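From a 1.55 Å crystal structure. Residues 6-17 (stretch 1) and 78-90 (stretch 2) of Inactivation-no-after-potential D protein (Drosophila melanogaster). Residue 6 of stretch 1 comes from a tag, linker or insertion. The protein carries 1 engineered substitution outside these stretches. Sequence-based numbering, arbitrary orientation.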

# COMPACT_ATOMS: atom_id res chain seq x y z
N SER A 6 6.82 -16.55 9.04
CA SER A 6 6.90 -15.60 10.14
C SER A 6 8.41 -15.32 10.14
O SER A 6 9.22 -16.26 10.15
CB SER A 6 6.45 -16.23 11.46
OG SER A 6 7.30 -17.30 11.83
N LEU A 7 8.79 -14.05 10.12
CA LEU A 7 10.19 -13.67 10.06
C LEU A 7 10.93 -13.71 11.39
O LEU A 7 10.36 -13.41 12.44
CB LEU A 7 10.31 -12.27 9.45
CG LEU A 7 9.57 -12.10 8.12
CD1 LEU A 7 9.67 -10.64 7.68
CD2 LEU A 7 10.14 -13.03 7.08
N GLU A 8 12.20 -14.10 11.33
CA GLU A 8 13.03 -14.15 12.53
C GLU A 8 13.32 -12.73 13.03
O GLU A 8 13.68 -11.85 12.24
CB GLU A 8 14.37 -14.83 12.23
CG GLU A 8 15.33 -14.87 13.43
CD GLU A 8 16.65 -15.54 13.11
OE1 GLU A 8 16.65 -16.50 12.30
OE2 GLU A 8 17.69 -15.12 13.67
N LYS A 9 13.17 -12.52 14.33
CA LYS A 9 13.43 -11.21 14.93
C LYS A 9 14.52 -11.27 15.99
O LYS A 9 14.60 -12.24 16.74
CB LYS A 9 12.18 -10.66 15.61
CG LYS A 9 10.96 -10.55 14.72
CD LYS A 9 11.20 -9.53 13.64
CE LYS A 9 10.04 -9.47 12.67
NZ LYS A 9 8.74 -9.23 13.34
N PHE A 10 15.37 -10.24 16.02
CA PHE A 10 16.39 -10.12 17.07
C PHE A 10 16.21 -8.74 17.70
O PHE A 10 15.58 -7.85 17.10
CB PHE A 10 17.82 -10.32 16.53
CG PHE A 10 18.25 -9.34 15.48
CD1 PHE A 10 18.94 -8.17 15.83
CD2 PHE A 10 18.05 -9.62 14.14
CE1 PHE A 10 19.44 -7.31 14.84
CE2 PHE A 10 18.54 -8.78 13.15
CZ PHE A 10 19.24 -7.61 13.50
N ASN A 11 16.73 -8.57 18.90
CA ASN A 11 16.60 -7.31 19.62
C ASN A 11 17.86 -6.46 19.60
O ASN A 11 18.97 -6.99 19.61
CB ASN A 11 16.24 -7.59 21.09
CG ASN A 11 14.99 -8.43 21.23
OD1 ASN A 11 15.07 -9.61 21.54
ND2 ASN A 11 13.84 -7.82 20.99
N VAL A 12 17.66 -5.15 19.56
CA VAL A 12 18.75 -4.19 19.62
C VAL A 12 18.33 -3.18 20.68
O VAL A 12 17.26 -2.57 20.59
CB VAL A 12 18.97 -3.47 18.27
CG1 VAL A 12 20.09 -2.42 18.42
CG2 VAL A 12 19.36 -4.48 17.20
N ASP A 13 19.16 -3.04 21.71
CA ASP A 13 18.88 -2.13 22.81
C ASP A 13 20.06 -1.20 23.06
O ASP A 13 21.21 -1.64 23.15
CB ASP A 13 18.58 -2.90 24.09
CG ASP A 13 17.30 -3.70 24.00
OD1 ASP A 13 17.35 -4.86 23.53
OD2 ASP A 13 16.25 -3.16 24.40
N LEU A 14 19.76 0.09 23.19
CA LEU A 14 20.79 1.07 23.46
C LEU A 14 20.23 2.29 24.18
O LEU A 14 19.02 2.45 24.31
CB LEU A 14 21.46 1.51 22.16
CG LEU A 14 20.60 2.16 21.08
CD1 LEU A 14 20.45 3.66 21.38
CD2 LEU A 14 21.27 1.96 19.71
N MET A 15 21.14 3.12 24.66
CA MET A 15 20.77 4.35 25.36
C MET A 15 21.26 5.50 24.50
O MET A 15 22.46 5.66 24.30
CB MET A 15 21.45 4.40 26.73
CG MET A 15 21.24 5.72 27.47
SD MET A 15 19.50 6.06 27.82
CE MET A 15 19.26 5.03 29.20
N LYS A 16 20.33 6.28 23.96
CA LYS A 16 20.71 7.40 23.11
C LYS A 16 21.40 8.47 23.95
O LYS A 16 21.05 8.69 25.10
CB LYS A 16 19.47 7.98 22.43
CG LYS A 16 19.80 8.94 21.30
CD LYS A 16 18.58 9.30 20.48
CE LYS A 16 18.95 10.20 19.33
NZ LYS A 16 20.05 9.61 18.51
N LYS A 17 22.39 9.13 23.35
CA LYS A 17 23.12 10.19 24.03
C LYS A 17 23.05 11.47 23.20
O LYS A 17 23.14 11.43 21.98
CB LYS A 17 24.58 9.79 24.25
CG LYS A 17 24.77 8.56 25.14
CD LYS A 17 24.25 8.80 26.55
CE LYS A 17 24.44 7.56 27.42
NZ LYS A 17 24.04 7.79 28.84
N GLY A 78 11.52 11.00 18.30
CA GLY A 78 11.10 11.32 19.65
C GLY A 78 11.81 10.59 20.77
O GLY A 78 11.56 10.87 21.95
N ALA A 79 12.68 9.64 20.44
CA ALA A 79 13.39 8.88 21.46
C ALA A 79 14.63 9.64 21.94
O ALA A 79 15.59 9.81 21.18
CB ALA A 79 13.80 7.52 20.91
N ASN A 80 14.62 10.09 23.19
CA ASN A 80 15.74 10.84 23.75
C ASN A 80 16.63 9.98 24.64
O ASN A 80 17.75 10.39 24.97
CB ASN A 80 15.24 12.01 24.59
CG ASN A 80 14.53 13.06 23.77
OD1 ASN A 80 13.54 13.64 24.22
ND2 ASN A 80 15.03 13.31 22.57
N GLY A 81 16.14 8.82 25.03
CA GLY A 81 16.91 7.95 25.90
C GLY A 81 16.92 6.49 25.49
O GLY A 81 17.56 6.12 24.51
N LYS A 82 16.21 5.66 26.24
CA LYS A 82 16.16 4.23 25.94
C LYS A 82 15.55 3.93 24.58
O LYS A 82 14.53 4.49 24.20
CB LYS A 82 15.37 3.49 27.03
CG LYS A 82 16.11 3.34 28.36
CD LYS A 82 17.38 2.50 28.20
CE LYS A 82 18.02 2.20 29.56
NZ LYS A 82 19.36 1.57 29.40
N VAL A 83 16.21 3.04 23.85
CA VAL A 83 15.76 2.63 22.53
C VAL A 83 15.79 1.10 22.50
O VAL A 83 16.83 0.49 22.75
CB VAL A 83 16.68 3.17 21.42
CG1 VAL A 83 16.39 2.47 20.10
CG2 VAL A 83 16.46 4.67 21.26
N SER A 84 14.64 0.50 22.22
CA SER A 84 14.51 -0.95 22.14
C SER A 84 13.85 -1.28 20.82
O SER A 84 12.70 -0.90 20.58
CB SER A 84 13.64 -1.46 23.29
OG SER A 84 13.49 -2.87 23.20
N MET A 85 14.56 -2.00 19.97
CA MET A 85 14.02 -2.34 18.66
C MET A 85 13.99 -3.84 18.39
O MET A 85 14.81 -4.59 18.93
CB MET A 85 14.88 -1.70 17.57
CG MET A 85 15.12 -0.21 17.76
SD MET A 85 16.09 0.54 16.46
CE MET A 85 17.75 0.30 17.08
N GLU A 86 13.03 -4.25 17.56
CA GLU A 86 12.95 -5.63 17.09
C GLU A 86 13.33 -5.45 15.62
O GLU A 86 12.89 -4.49 14.97
CB GLU A 86 11.56 -6.23 17.21
CG GLU A 86 11.17 -6.46 18.66
CD GLU A 86 9.95 -7.34 18.84
OE1 GLU A 86 9.30 -7.68 17.83
OE2 GLU A 86 9.65 -7.68 20.00
N VAL A 87 14.15 -6.37 15.12
CA VAL A 87 14.69 -6.26 13.77
C VAL A 87 14.74 -7.62 13.06
O VAL A 87 14.89 -8.65 13.70
CB VAL A 87 16.15 -5.71 13.85
CG1 VAL A 87 16.67 -5.33 12.46
CG2 VAL A 87 16.24 -4.52 14.83
N THR A 88 14.61 -7.61 11.74
CA THR A 88 14.74 -8.84 10.97
C THR A 88 15.81 -8.62 9.89
O THR A 88 15.94 -7.51 9.35
CB THR A 88 13.41 -9.30 10.33
OG1 THR A 88 13.56 -10.64 9.83
CG2 THR A 88 12.99 -8.39 9.19
N ARG A 89 16.59 -9.65 9.60
CA ARG A 89 17.66 -9.60 8.58
C ARG A 89 17.08 -10.35 7.38
O ARG A 89 17.07 -11.59 7.37
CB ARG A 89 18.93 -10.28 9.09
CG ARG A 89 20.10 -10.22 8.10
CD ARG A 89 21.42 -10.19 8.83
NE ARG A 89 21.48 -9.04 9.72
CZ ARG A 89 22.32 -8.91 10.75
NH1 ARG A 89 23.19 -9.88 11.02
NH2 ARG A 89 22.27 -7.84 11.52
N PRO A 90 16.62 -9.62 6.36
CA PRO A 90 16.01 -10.19 5.15
C PRO A 90 16.95 -10.78 4.12
O PRO A 90 17.04 -10.29 3.00
CB PRO A 90 15.20 -9.02 4.60
CG PRO A 90 16.13 -7.86 4.86
CD PRO A 90 16.70 -8.15 6.25
O HOH W 1 16.49 -12.05 11.19
O HOH W 2 8.64 -7.09 15.34
O HOH W 3 16.37 -0.76 25.74

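A strand ending at Met-15 pairs antiparallel with strand 82-88, and the contact buries 1026 Å² summed over both sides. Phe-10 gives up the most surface to the other stretch, followed by Val-87, its bridge partner. The two are locked together at the backbone: Phe-10 N donates to Val-87 O (2.9 Å), and Val-87 N donates to Phe-10 O (2.9 Å). With chi1 in the p well, the phenyl ring lies over its neighbour, so that Val-87 CB sits 3.8 Å from the centroid of the Phe-10 ring, 19° off the ring normal, a CH-pi contact over the face. Phe-10 CZ also packs 3.6 Å from Val-87 CG1. Beyond the strand, Arg-89 brings its guanidinium to the same ring, with Phe-10 CZ 3.6 Å from Arg-89 NH2 and Phe-10 CE2 over one guanidinium face.

Val-87 continues the apolar layer, its CG2 lying 3.9 Å from Val-12 CG2. Val-12 in turn meets Met-85, CG1 to CE at 3.8 Å, and Leu-14 CD1 reaches Val-83 CB at 3.8 Å; both pairs repeat the two-bond backbone pattern of Phe-10 and Val-87. The alternate residues point to the other face, which is more polar: Ser-84 OG donates to Asp-13 OD2 (3.0 Å), and a water bridges Lys-9 NZ and Glu-86 OE1.

Thr-88 and Met-85 cover the next largest areas, 68 Å² each. Thr-88 OG1 donates to Glu-8 O (2.7 Å), a side-chain bond that extends the pairing past the last Phe-10 bridge; Glu-8 O also accepts from a water that in turn accepts from Arg-89 N. At the opposite end, Lys-16 N donates to Gly-81 O (2.8 Å), closing the ladder beyond the strands.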